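Local structure of tartronic semialdehyde reductase (Salmonella typhimurium, 1YB4) at residues A[60-64]-A[148-152]; A[72-77]-A[105-110]; A[94-100]-A[169-173]; A[139-145]-A[159-165]; A[183-188]-A[282-286]. The protein catalyses the reversible NAD(P)H-dependent reduction of 2-hydroxy-3-oxopropanoate (tartronate semialdehyde) to (R)-glycerate. All blocks are in the same frame, centred on the assembly; numbering follows the deposited sequence.

Overall arrangement
Followed from the N terminus, the chain opens interaction 1 on strand 61-64 and closes it only at helix 142-155. Interaction 2, between helices 69-77 and 100-111, opens and closes wholly within that span. Interaction 3 starts after strand 90-94 and ends on helix 167-195, so it crosses both earlier contacts and ties the nucleotide-binding domain to the long helix leading out of it. Interaction 4 crosses interaction 1, with which it shares helix 142-155, and lies within the span of interaction 3. Interaction 5 follows in series: it joins the far part of helix 167-195 to helix 283-290 in the helical domain, its centre about 38 Å from that of interaction 1.

Interaction 1: residues A[60-64]-A[148-152]; sequences DIIFI and VKPLF
The ring of Phe63 meets Leu151 and Phe152 at its edge: Leu151 CD1 lies in the ring plane, 3.6 Å from Phe63 CZ, and Phe152 CE1 comes near the same plane. Val148 CG1 approaches obliquely, 4.2 Å from Phe63 CZ. The ring of Phe152 has one face occupied from within its own helix, where Val148 CG1 stands 3.6 Å above the centre of the Phe152 ring. This is the strand-against-helix packing of a Rossmann-type nucleotide-binding domain, with helix 142-155 lying over the face of the central sheet that carries Ile61 and Phe63. The axes of strand 61-64 and helix segment 148-152 approach to 11.2 Å at a crossing angle of -41°. Apolar side chains bridge this separation: all five residue pairs meet carbon to carbon, and no hydrogen bond was found between the segments.

Two layers of side chains fill the gap. Ile61 extends its CG1 branch to meet Leu151 tip to tip, with Ile61 CD1 4.0 Å from Leu151 CD1, while Ile61 and Val148 lie alongside, pointing opposite ways, Ile61 CD1 to Val148 CG2 4.2 Å. Phe63 carries CG anti to its carbonyl carbon (chi1 -72°), which swings the ring out to the helix although its CB bond does not point there. All five touching residues are buried. Leu6 of the neighbouring strand 5-8 continues the apolar layer by touching Ile61, Phe63 and Leu151, and Leu118 of strand 115-123 closes in on Val148 and Phe152. Leu151 CD1 is the one helix atom that touches both Ile61 CD1 and Phe63, lying 3.8 Å from Phe63 CE2.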
# COMPACT_ATOMS: atom_id res chain seq x y z
N ASP A 60 34.52 -33.93 2.84
CA ASP A 60 34.16 -33.64 4.23
C ASP A 60 33.31 -32.35 4.35
O ASP A 60 32.50 -32.20 5.26
CB ASP A 60 35.41 -33.51 5.10
CG ASP A 60 36.28 -34.76 5.06
OD1 ASP A 60 35.72 -35.89 5.07
OD2 ASP A 60 37.51 -34.60 5.03
N ILE A 61 33.52 -31.41 3.43
CA ILE A 61 32.76 -30.17 3.40
C ILE A 61 32.05 -30.15 2.04
O ILE A 61 32.68 -30.22 0.98
CB ILE A 61 33.69 -28.94 3.54
CG1 ILE A 61 34.34 -28.95 4.93
CG2 ILE A 61 32.89 -27.66 3.38
CD1 ILE A 61 35.37 -27.84 5.15
N ILE A 62 30.72 -30.09 2.09
CA ILE A 62 29.89 -30.09 0.88
C ILE A 62 29.17 -28.75 0.65
O ILE A 62 28.39 -28.30 1.48
CB ILE A 62 28.81 -31.20 0.95
CG1 ILE A 62 29.46 -32.59 1.01
CG2 ILE A 62 27.89 -31.10 -0.26
CD1 ILE A 62 30.00 -32.96 2.38
N PHE A 63 29.44 -28.13 -0.50
CA PHE A 63 28.84 -26.86 -0.89
C PHE A 63 27.64 -27.10 -1.79
O PHE A 63 27.74 -27.83 -2.78
CB PHE A 63 29.85 -26.01 -1.66
CG PHE A 63 30.93 -25.45 -0.80
CD1 PHE A 63 30.72 -24.27 -0.09
CD2 PHE A 63 32.14 -26.13 -0.63
CE1 PHE A 63 31.70 -23.79 0.79
CE2 PHE A 63 33.11 -25.66 0.24
CZ PHE A 63 32.90 -24.48 0.95
N ILE A 64 26.52 -26.47 -1.46
CA ILE A 64 25.31 -26.60 -2.25
C ILE A 64 24.88 -25.25 -2.84
O ILE A 64 24.65 -24.29 -2.10
CB ILE A 64 24.15 -27.14 -1.39
CG1 ILE A 64 24.49 -28.54 -0.91
CG2 ILE A 64 22.83 -27.10 -2.19
CD1 ILE A 64 23.47 -29.10 0.05
N VAL A 148 35.26 -23.60 7.99
CA VAL A 148 34.98 -23.35 6.59
C VAL A 148 35.49 -21.96 6.17
O VAL A 148 35.67 -21.68 4.98
CB VAL A 148 33.45 -23.44 6.36
CG1 VAL A 148 33.10 -23.10 4.92
CG2 VAL A 148 32.96 -24.85 6.74
N LYS A 149 35.73 -21.11 7.16
CA LYS A 149 36.18 -19.74 6.94
C LYS A 149 37.23 -19.52 5.86
O LYS A 149 37.10 -18.61 5.05
CB LYS A 149 36.66 -19.13 8.27
CG LYS A 149 37.04 -17.66 8.21
CD LYS A 149 35.98 -16.80 7.52
CE LYS A 149 36.22 -15.32 7.75
NZ LYS A 149 37.61 -14.89 7.37
N PRO A 150 38.30 -20.35 5.84
CA PRO A 150 39.36 -20.20 4.82
C PRO A 150 38.82 -20.36 3.39
O PRO A 150 39.35 -19.76 2.44
CB PRO A 150 40.35 -21.30 5.18
CG PRO A 150 40.19 -21.40 6.66
CD PRO A 150 38.70 -21.33 6.86
N LEU A 151 37.76 -21.16 3.25
CA LEU A 151 37.15 -21.38 1.95
C LEU A 151 36.26 -20.18 1.62
O LEU A 151 36.28 -19.68 0.50
CB LEU A 151 36.31 -22.65 1.97
CG LEU A 151 37.03 -23.87 2.54
CD1 LEU A 151 36.12 -25.08 2.42
CD2 LEU A 151 38.35 -24.10 1.80
N PHE A 152 35.48 -19.72 2.60
CA PHE A 152 34.65 -18.55 2.35
C PHE A 152 35.56 -17.40 1.89
O PHE A 152 35.19 -16.62 1.00
CB PHE A 152 33.91 -18.11 3.62
CG PHE A 152 32.75 -18.99 4.00
CD1 PHE A 152 31.91 -19.54 3.02
CD2 PHE A 152 32.45 -19.23 5.33
CE1 PHE A 152 30.79 -20.30 3.37
CE2 PHE A 152 31.32 -20.00 5.69
CZ PHE A 152 30.49 -20.53 4.71

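Interaction 2: residues A[72-77]-A[105-110]; sequences VEDVLF and RFAQRV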
# COMPACT_ATOMS: atom_id res chain seq x y z
N VAL A 72 16.91 -27.65 -2.63
CA VAL A 72 17.93 -27.79 -1.60
C VAL A 72 17.49 -28.94 -0.70
O VAL A 72 18.32 -29.64 -0.12
CB VAL A 72 18.08 -26.51 -0.75
CG1 VAL A 72 18.64 -26.86 0.63
CG2 VAL A 72 19.02 -25.56 -1.42
N GLU A 73 16.18 -29.15 -0.59
CA GLU A 73 15.66 -30.22 0.26
C GLU A 73 15.90 -31.59 -0.37
O GLU A 73 16.20 -32.56 0.32
CB GLU A 73 14.17 -30.03 0.52
CG GLU A 73 13.63 -30.98 1.58
CD GLU A 73 12.13 -30.90 1.74
OE1 GLU A 73 11.60 -29.78 1.93
OE2 GLU A 73 11.47 -31.97 1.68
N ASP A 74 15.76 -31.65 -1.69
CA ASP A 74 15.96 -32.90 -2.41
C ASP A 74 17.44 -33.26 -2.42
O ASP A 74 17.80 -34.43 -2.31
CB ASP A 74 15.43 -32.77 -3.84
CG ASP A 74 15.29 -34.11 -4.54
OD1 ASP A 74 15.04 -34.11 -5.76
OD2 ASP A 74 15.42 -35.15 -3.87
N VAL A 75 18.30 -32.27 -2.58
CA VAL A 75 19.73 -32.54 -2.57
C VAL A 75 20.08 -33.13 -1.22
O VAL A 75 20.88 -34.05 -1.11
CB VAL A 75 20.56 -31.26 -2.78
CG1 VAL A 75 22.01 -31.50 -2.37
CG2 VAL A 75 20.51 -30.84 -4.23
N LEU A 76 19.45 -32.59 -0.18
CA LEU A 76 19.70 -33.07 1.16
C LEU A 76 19.06 -34.43 1.43
O LEU A 76 19.76 -35.39 1.76
CB LEU A 76 19.19 -32.05 2.18
CG LEU A 76 20.21 -31.15 2.89
CD1 LEU A 76 21.55 -31.16 2.17
CD2 LEU A 76 19.65 -29.73 2.97
N PHE A 77 17.75 -34.53 1.28
CA PHE A 77 17.09 -35.79 1.57
C PHE A 77 16.32 -36.41 0.41
O PHE A 77 15.10 -36.57 0.48
CB PHE A 77 16.18 -35.59 2.78
CG PHE A 77 16.69 -34.57 3.75
CD1 PHE A 77 16.26 -33.24 3.67
CD2 PHE A 77 17.64 -34.90 4.70
CE1 PHE A 77 16.76 -32.27 4.54
CE2 PHE A 77 18.15 -33.93 5.58
CZ PHE A 77 17.70 -32.62 5.50
N ARG A 105 14.79 -26.41 9.85
CA ARG A 105 14.59 -27.85 9.96
C ARG A 105 15.53 -28.72 9.12
O ARG A 105 15.80 -29.86 9.48
CB ARG A 105 13.13 -28.23 9.70
CG ARG A 105 12.68 -28.21 8.27
CD ARG A 105 11.39 -29.01 8.12
NE ARG A 105 10.82 -28.94 6.78
CZ ARG A 105 10.28 -27.85 6.25
NH1 ARG A 105 10.22 -26.72 6.96
NH2 ARG A 105 9.79 -27.88 5.02
N PHE A 106 16.04 -28.20 8.01
CA PHE A 106 16.98 -28.98 7.22
C PHE A 106 18.21 -29.19 8.10
O PHE A 106 18.75 -30.30 8.20
CB PHE A 106 17.40 -28.22 5.96
CG PHE A 106 16.31 -28.08 4.93
CD1 PHE A 106 15.02 -28.56 5.17
CD2 PHE A 106 16.57 -27.47 3.70
CE1 PHE A 106 14.02 -28.43 4.21
CE2 PHE A 106 15.58 -27.34 2.73
CZ PHE A 106 14.29 -27.82 2.99
N ALA A 107 18.62 -28.11 8.75
CA ALA A 107 19.78 -28.10 9.64
C ALA A 107 19.69 -29.16 10.72
O ALA A 107 20.52 -30.06 10.78
CB ALA A 107 19.95 -26.72 10.27
N GLN A 108 18.67 -29.07 11.58
CA GLN A 108 18.56 -30.06 12.65
C GLN A 108 18.39 -31.48 12.13
O GLN A 108 18.72 -32.43 12.83
CB GLN A 108 17.43 -29.70 13.62
CG GLN A 108 16.04 -29.83 13.08
CD GLN A 108 15.00 -29.42 14.11
OE1 GLN A 108 15.00 -29.92 15.24
NE2 GLN A 108 14.10 -28.51 13.72
N ARG A 109 17.89 -31.63 10.91
CA ARG A 109 17.74 -32.96 10.34
C ARG A 109 19.15 -33.48 10.10
O ARG A 109 19.51 -34.55 10.56
CB ARG A 109 16.99 -32.93 9.01
CG ARG A 109 15.49 -33.01 9.13
CD ARG A 109 14.92 -33.76 7.94
NE ARG A 109 13.86 -33.03 7.24
CZ ARG A 109 13.37 -33.40 6.07
NH1 ARG A 109 13.83 -34.49 5.47
NH2 ARG A 109 12.41 -32.68 5.50
N VAL A 110 19.94 -32.70 9.36
CA VAL A 110 21.32 -33.07 9.08
C VAL A 110 22.07 -33.22 10.41
O VAL A 110 22.88 -34.13 10.57
CB VAL A 110 22.00 -32.00 8.18
CG1 VAL A 110 23.50 -32.14 8.21
CG2 VAL A 110 21.52 -32.15 6.75
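Two neighbouring helices of a Rossmann-type domain, 69-77 and 100-111, pack side by side on the sheet face that carries Ile64 and Ile92. Their segments run almost parallel, 6° apart, with axes 11.3 Å from each other. Phe106 is a knob in a hole formed by Val72, Glu73, Leu76 and Phe77. Val72 CG1 sits at the edge of this ring, 3.7 Å from Phe106 CE2, and the extended Glu73 chain crosses the ring at about a right angle, with Glu73 CB 3.3 Å from Phe106 CZ.

Phe77 turns its own edge toward the face of Phe106 in an offset edge-to-face pair, centroids 6.0 Å apart and planes at 75°. Over one face of Phe77 lies the guanidinium of Arg109, stacked nearly flat (planes at 23°), with Arg109 CZ 4.1 Å from the ring centroid in a cation-pi contact; Leu76 CB lies on the opposite face, 3.4 Å above the plane and off-centre. Bends at chi2 and chi3 fold the arginine back over the ring, so that Arg109 CD also lies above it in a CH-pi contact. The same guanidinium reaches Glu73 in a long salt bridge, Glu73 OE2 to Arg109 NH2 4.0 Å. Nearer the sheet, Leu76 CG meets Val110 CG2 at 4.2 Å, and both residues also touch Ile92. Successive helices lying side by side over parallel strands 61-64, 90-94 and 115-123 are the hallmark of beta-alpha-beta crossovers in the Rossmann fold.

Interaction 3: residues A[94-100]-A[169-173]; sequences DMSSISP and QTCKV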
# COMPACT_ATOMS: atom_id res chain seq x y z
N ASP A 94 25.08 -24.78 2.80
CA ASP A 94 24.16 -24.35 1.76
C ASP A 94 24.36 -22.87 1.56
O ASP A 94 24.23 -22.07 2.49
CB ASP A 94 22.71 -24.63 2.17
CG ASP A 94 21.74 -24.31 1.06
OD1 ASP A 94 22.14 -24.42 -0.13
OD2 ASP A 94 20.57 -23.97 1.38
N MSE A 95 24.68 -22.51 0.32
CA MSE A 95 24.91 -21.12 -0.00
C MSE A 95 23.80 -20.56 -0.88
O MSE A 95 23.90 -19.43 -1.37
CB MSE A 95 26.28 -20.98 -0.64
CG MSE A 95 27.39 -21.33 0.34
SE MSE A 95 29.18 -20.99 -0.28
CE MSE A 95 29.33 -19.10 0.16
N SER A 96 22.74 -21.34 -1.03
CA SER A 96 21.57 -20.93 -1.80
C SER A 96 20.78 -19.95 -0.95
O SER A 96 20.97 -19.88 0.26
CB SER A 96 20.64 -22.12 -2.09
OG SER A 96 21.33 -23.24 -2.61
N SER A 97 19.90 -19.18 -1.59
CA SER A 97 19.04 -18.26 -0.85
C SER A 97 17.68 -18.95 -0.84
O SER A 97 16.95 -18.95 -1.83
CB SER A 97 18.93 -16.90 -1.55
OG SER A 97 20.14 -16.19 -1.45
N ILE A 98 17.37 -19.57 0.29
CA ILE A 98 16.10 -20.28 0.42
C ILE A 98 15.38 -19.81 1.67
O ILE A 98 15.77 -18.82 2.30
CB ILE A 98 16.32 -21.81 0.50
CG1 ILE A 98 16.88 -22.21 1.87
CG2 ILE A 98 17.30 -22.25 -0.58
CD1 ILE A 98 17.17 -23.71 2.00
N SER A 99 14.33 -20.54 2.03
CA SER A 99 13.51 -20.21 3.17
C SER A 99 14.17 -20.35 4.53
O SER A 99 14.71 -21.39 4.86
CB SER A 99 12.25 -21.06 3.16
OG SER A 99 11.60 -21.01 4.42
N PRO A 100 14.11 -19.28 5.33
CA PRO A 100 14.69 -19.24 6.68
C PRO A 100 14.10 -20.32 7.60
O PRO A 100 14.84 -21.03 8.27
CB PRO A 100 14.37 -17.82 7.15
CG PRO A 100 14.42 -17.04 5.85
CD PRO A 100 13.65 -17.93 4.93
N GLN A 169 20.10 -17.16 6.37
CA GLN A 169 19.03 -16.94 5.42
C GLN A 169 18.24 -15.70 5.83
O GLN A 169 17.91 -14.85 5.01
CB GLN A 169 18.11 -18.15 5.38
CG GLN A 169 18.79 -19.44 4.91
CD GLN A 169 19.40 -19.31 3.53
OE1 GLN A 169 19.18 -18.31 2.84
NE2 GLN A 169 20.16 -20.32 3.11
N THR A 170 17.95 -15.60 7.12
CA THR A 170 17.18 -14.47 7.58
C THR A 170 17.91 -13.17 7.27
O THR A 170 17.27 -12.15 6.98
CB THR A 170 16.91 -14.57 9.07
OG1 THR A 170 16.06 -15.70 9.33
CG2 THR A 170 16.25 -13.28 9.58
N CYS A 171 19.24 -13.22 7.31
CA CYS A 171 20.04 -12.03 7.05
C CYS A 171 19.96 -11.63 5.58
O CYS A 171 19.86 -10.46 5.24
CB CYS A 171 21.49 -12.28 7.45
SG CYS A 171 22.49 -10.78 7.50
N LYS A 172 19.99 -12.63 4.70
CA LYS A 172 19.90 -12.35 3.27
C LYS A 172 18.54 -11.73 2.95
O LYS A 172 18.47 -10.73 2.23
CB LYS A 172 20.09 -13.64 2.47
CG LYS A 172 19.92 -13.48 0.96
CD LYS A 172 20.94 -12.52 0.37
CE LYS A 172 20.75 -12.38 -1.13
NZ LYS A 172 20.74 -13.72 -1.80
N VAL A 173 17.45 -12.30 3.46
CA VAL A 173 16.12 -11.78 3.17
C VAL A 173 16.01 -10.33 3.59
O VAL A 173 15.48 -9.50 2.85
CB VAL A 173 15.00 -12.58 3.87
CG1 VAL A 173 13.66 -11.89 3.67
CG2 VAL A 173 14.94 -13.97 3.31
O HOH W 1 20.05 -23.31 4.37
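Hydrogen bonds from Gln169 and Lys172 pin the loop after strand 90-94 of the Rossmann-type domain to the start of the long helix 167-195, at the predicted active site.

Apolar contact centres on the helix-starting Pro100, whose ring crosses Gln169 at about a right angle, with Pro100 CG 3.9 Å from Gln169 CB. Val173 CG2 touches the same ring carbon, while Val173 also packs on Phe192 of the second subunit. Ile98 CG1 lies beside the Gln169 amide, 4.0 Å from Gln169 NE2.

A water adds an indirect link, donating to Asp94 OD2 at 3.1 Å and accepting from Gln169 NE2 at 3.2 Å.

Among the direct hydrogen bonds, the Gln169 amide, folded back by a bend at chi2 (-58°), addresses the loop backbone with both ends. Gln169 NE2 donates to Ser96 O at 3.0 Å, nearly straight (163° at the hydrogen), with the acceptor close to the amide plane. Ile98 N gives a weak bond to Gln169 OE1, 3.4 Å away. One good and one weak bond, with the water, probably limit the amide's rotation. Lys172, the predicted active-site residue, also bonds Val122 O, and across this contact Lys172 NZ donates to Ser97 OG at 2.6 Å.

Interaction 4: residues A[139-145]-A[159-165]; sequences GGEQKVF and ITLVGGN
Gly139 and Gly163 form a parallel beta bridge, CA to CA 5.0 Å, where strands 134-139 and 158-163 run out at the sheet margin. Its hydrogen bond runs from Gly140 N to Gly163 O, 2.7 Å long and 167° at the hydrogen. Gly163 O is approached by a second group, since Gly139 CA makes a CA-H...O contact with it at 3.2 Å. Four glycines, 139, 140, 163 and 164, meet here. The backbone of Gly140 (phi 159°) sets the place of a CB hard against the carbonyl O of Gly139, and on Gly139 that place is taken up by Gly164 O.

The apolar contacts belong to the helix side. Phe145, with CG anti to its backbone N (chi1 168°), lays its ring along Leu161. Leu161 CB stands over the ring centre, 4.0 Å from the Phe145 centroid, as a CH-pi contact, and Leu161 CD1 comes within 3.5 Å of Phe145 CD1. At the ring edge, Ile159 CG2 lies 3.5 Å from Phe145 CE1. Val162 packs on Arg202 of the second subunit.

On the polar flank, Asn165 ND2 is bonded to Tyr117 O and Asp119 OD1. Together these contacts close the beta-alpha-beta unit of strand 134-139, helix 142-155 and strand 158-163. The chemistry implies a division of labour: the Gly140 N to Gly163 O bond extends the backbone pairing of the two strands past Gly139, whereas between these segments the helix meets the strand through apolar and CH-pi contacts of Phe145, with no hydrogen bond found there.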
# COMPACT_ATOMS: atom_id res chain seq x y z
N GLY A 139 24.86 -18.61 9.09
CA GLY A 139 24.16 -19.06 10.28
C GLY A 139 24.75 -20.40 10.69
O GLY A 139 24.87 -21.31 9.86
N GLY A 140 25.12 -20.53 11.96
CA GLY A 140 25.69 -21.77 12.44
C GLY A 140 26.52 -21.63 13.70
O GLY A 140 26.49 -20.59 14.36
N GLU A 141 27.25 -22.69 14.03
CA GLU A 141 28.12 -22.73 15.19
C GLU A 141 29.48 -22.14 14.83
O GLU A 141 30.06 -22.51 13.80
CB GLU A 141 28.29 -24.17 15.66
CG GLU A 141 27.10 -24.67 16.45
CD GLU A 141 26.73 -26.10 16.10
OE1 GLU A 141 25.97 -26.71 16.88
OE2 GLU A 141 27.19 -26.61 15.05
N GLN A 142 30.00 -21.25 15.67
CA GLN A 142 31.29 -20.60 15.40
C GLN A 142 32.45 -21.50 14.94
O GLN A 142 33.05 -21.23 13.90
CB GLN A 142 31.72 -19.77 16.61
CG GLN A 142 32.91 -18.88 16.31
CD GLN A 142 33.04 -17.75 17.29
OE1 GLN A 142 32.04 -17.14 17.69
NE2 GLN A 142 34.27 -17.43 17.68
N LYS A 143 32.77 -22.54 15.70
CA LYS A 143 33.87 -23.45 15.32
C LYS A 143 33.67 -23.98 13.89
O LYS A 143 34.63 -24.10 13.12
CB LYS A 143 33.94 -24.65 16.28
CG LYS A 143 34.04 -24.30 17.77
CD LYS A 143 35.44 -23.95 18.20
CE LYS A 143 35.47 -23.60 19.68
NZ LYS A 143 34.95 -24.71 20.54
N VAL A 144 32.42 -24.31 13.54
CA VAL A 144 32.10 -24.79 12.20
C VAL A 144 32.38 -23.67 11.21
O VAL A 144 33.01 -23.87 10.16
CB VAL A 144 30.61 -25.18 12.10
CG1 VAL A 144 30.32 -25.78 10.74
CG2 VAL A 144 30.25 -26.13 13.22
N PHE A 145 31.91 -22.47 11.55
CA PHE A 145 32.13 -21.30 10.72
C PHE A 145 33.64 -21.10 10.58
O PHE A 145 34.13 -20.87 9.48
CB PHE A 145 31.51 -20.06 11.37
CG PHE A 145 31.93 -18.76 10.72
CD1 PHE A 145 31.20 -18.22 9.67
CD2 PHE A 145 33.08 -18.10 11.15
CE1 PHE A 145 31.61 -17.05 9.05
CE2 PHE A 145 33.50 -16.92 10.54
CZ PHE A 145 32.76 -16.39 9.48
N ILE A 159 32.43 -11.56 4.85
CA ILE A 159 31.88 -12.78 5.41
C ILE A 159 31.47 -12.39 6.81
O ILE A 159 32.24 -11.76 7.53
CB ILE A 159 32.90 -13.92 5.48
CG1 ILE A 159 33.29 -14.37 4.07
CG2 ILE A 159 32.31 -15.10 6.25
CD1 ILE A 159 34.35 -13.53 3.41
N THR A 160 30.27 -12.77 7.19
CA THR A 160 29.78 -12.41 8.50
C THR A 160 29.00 -13.54 9.11
O THR A 160 28.08 -14.07 8.49
CB THR A 160 28.85 -11.17 8.42
OG1 THR A 160 29.59 -10.04 7.96
CG2 THR A 160 28.24 -10.87 9.77
N LEU A 161 29.37 -13.93 10.32
CA LEU A 161 28.65 -14.97 11.03
C LEU A 161 27.55 -14.17 11.69
O LEU A 161 27.82 -13.34 12.56
CB LEU A 161 29.53 -15.64 12.09
CG LEU A 161 28.85 -16.81 12.80
CD1 LEU A 161 28.38 -17.84 11.79
CD2 LEU A 161 29.82 -17.43 13.80
N VAL A 162 26.32 -14.40 11.24
CA VAL A 162 25.17 -13.66 11.75
C VAL A 162 24.57 -14.24 13.04
O VAL A 162 24.09 -13.49 13.89
CB VAL A 162 24.06 -13.58 10.67
CG1 VAL A 162 22.86 -12.86 11.22
CG2 VAL A 162 24.58 -12.86 9.44
N GLY A 163 24.62 -15.56 13.18
CA GLY A 163 24.08 -16.22 14.35
C GLY A 163 23.98 -17.71 14.10
O GLY A 163 24.76 -18.27 13.34
N GLY A 164 23.00 -18.35 14.73
CA GLY A 164 22.82 -19.77 14.56
C GLY A 164 22.10 -20.11 13.27
O GLY A 164 21.63 -19.21 12.57
N ASN A 165 22.02 -21.40 12.97
CA ASN A 165 21.37 -21.91 11.76
C ASN A 165 20.02 -21.27 11.45
O ASN A 165 19.08 -21.36 12.25
CB ASN A 165 21.21 -23.43 11.86
CG ASN A 165 22.47 -24.18 11.43
OD1 ASN A 165 22.78 -25.24 11.96
ND2 ASN A 165 23.19 -23.62 10.45

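Interaction 5: residues A[183-188]-A[282-286]; sequences IEAVSE and MVQAL
Ser187 and Val283 form the tight centre of this helix-to-helix contact, their CA atoms only 4.8 Å apart. The small serine permits that approach, with Ser187 OG 3.5 Å from Val283 CA. Its hydroxyl is turned back on its own helix and donates to Ile183 O at 2.7 Å, while Ser187 N reaches the same oxygen from the opposite face of the carbonyl plane. The one polar side-chain atom at the centre is thereby satisfied inside its helix. Close by, Ile183 CG2 packs against CB of Met282, a selenomethionine, at 3.6 Å, and Leu286 CD1 lies 3.9 Å from Ser187 CB.

Outward from this centre the fit is looser. The bent chain of Met282 brings its SE no nearer than 4.2 Å to Glu184 CG, and the flank beyond Val283, at Gln284, is partly exposed. At the other end, the approach of Leu286 to Glu188 is doubtful in the model; the Glu188 carboxylate accepts from Asn258 N and is hydrogen-bonded to Thr259 OG1, both of the second subunit. Within the helical domain, helix 257-271 packs on Glu184 and Met282, Met224 of helix 215-225 touches Ser187 and Val283, and the second subunit borders Glu188 and Leu286.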
# COMPACT_ATOMS: atom_id res chain seq x y z
N ILE A 183 15.57 1.25 -3.15
CA ILE A 183 15.51 1.54 -4.58
C ILE A 183 14.18 2.23 -4.90
O ILE A 183 14.15 3.19 -5.66
CB ILE A 183 15.65 0.25 -5.45
CG1 ILE A 183 17.08 -0.29 -5.34
CG2 ILE A 183 15.35 0.56 -6.89
CD1 ILE A 183 17.29 -1.67 -6.00
N GLU A 184 13.09 1.74 -4.32
CA GLU A 184 11.79 2.32 -4.59
C GLU A 184 11.73 3.74 -4.02
O GLU A 184 11.13 4.64 -4.62
CB GLU A 184 10.70 1.44 -4.00
CG GLU A 184 9.31 1.63 -4.61
CD GLU A 184 8.54 2.79 -4.01
OE1 GLU A 184 8.90 3.24 -2.90
OE2 GLU A 184 7.55 3.23 -4.64
N ALA A 185 12.35 3.94 -2.87
CA ALA A 185 12.35 5.26 -2.26
C ALA A 185 13.04 6.29 -3.15
O ALA A 185 12.49 7.36 -3.42
CB ALA A 185 13.01 5.20 -0.89
N VAL A 186 14.24 5.98 -3.63
CA VAL A 186 14.97 6.90 -4.50
C VAL A 186 14.12 7.19 -5.75
O VAL A 186 14.11 8.32 -6.26
CB VAL A 186 16.36 6.30 -4.91
CG1 VAL A 186 17.16 7.31 -5.73
CG2 VAL A 186 17.13 5.92 -3.64
N SER A 187 13.39 6.18 -6.23
CA SER A 187 12.53 6.32 -7.41
C SER A 187 11.38 7.32 -7.20
O SER A 187 11.07 8.14 -8.07
CB SER A 187 11.93 4.96 -7.78
OG SER A 187 12.93 3.97 -7.99
N GLU A 188 10.74 7.25 -6.04
CA GLU A 188 9.62 8.13 -5.73
C GLU A 188 10.07 9.57 -5.52
O GLU A 188 9.39 10.51 -5.94
CB GLU A 188 8.88 7.63 -4.48
CG GLU A 188 7.88 6.52 -4.75
CD GLU A 188 6.99 6.20 -3.55
OE1 GLU A 188 6.62 7.12 -2.78
OE2 GLU A 188 6.64 5.01 -3.38
N MSE A 282 13.56 -0.20 -11.53
CA MSE A 282 12.36 -0.00 -10.72
C MSE A 282 11.74 1.35 -11.03
O MSE A 282 10.52 1.46 -11.14
CB MSE A 282 12.74 -0.05 -9.23
CG MSE A 282 11.72 0.52 -8.26
SE MSE A 282 10.16 -0.59 -8.09
CE MSE A 282 8.91 0.50 -9.00
N VAL A 283 12.58 2.36 -11.17
CA VAL A 283 12.15 3.73 -11.41
C VAL A 283 11.15 3.85 -12.54
O VAL A 283 10.28 4.73 -12.54
CB VAL A 283 13.37 4.66 -11.67
CG1 VAL A 283 14.11 4.21 -12.91
CG2 VAL A 283 12.91 6.11 -11.80
N GLN A 284 11.27 2.97 -13.52
CA GLN A 284 10.36 3.02 -14.66
C GLN A 284 8.90 2.81 -14.25
O GLN A 284 8.00 3.35 -14.89
CB GLN A 284 10.77 1.98 -15.71
CG GLN A 284 12.15 2.23 -16.30
CD GLN A 284 12.43 1.38 -17.51
OE1 GLN A 284 12.56 0.16 -17.42
NE2 GLN A 284 12.52 2.02 -18.67
N ALA A 285 8.68 2.04 -13.19
CA ALA A 285 7.32 1.77 -12.74
C ALA A 285 6.67 3.05 -12.27
O ALA A 285 5.51 3.31 -12.59
CB ALA A 285 7.32 0.75 -11.64
N LEU A 286 7.40 3.86 -11.51
CA LEU A 286 6.83 5.11 -11.05
C LEU A 286 6.76 6.15 -12.16
O LEU A 286 5.89 7.02 -12.15
CB LEU A 286 7.61 5.63 -9.85
CG LEU A 286 7.35 4.66 -8.69
CD1 LEU A 286 8.37 3.57 -8.71
CD2 LEU A 286 7.41 5.39 -7.41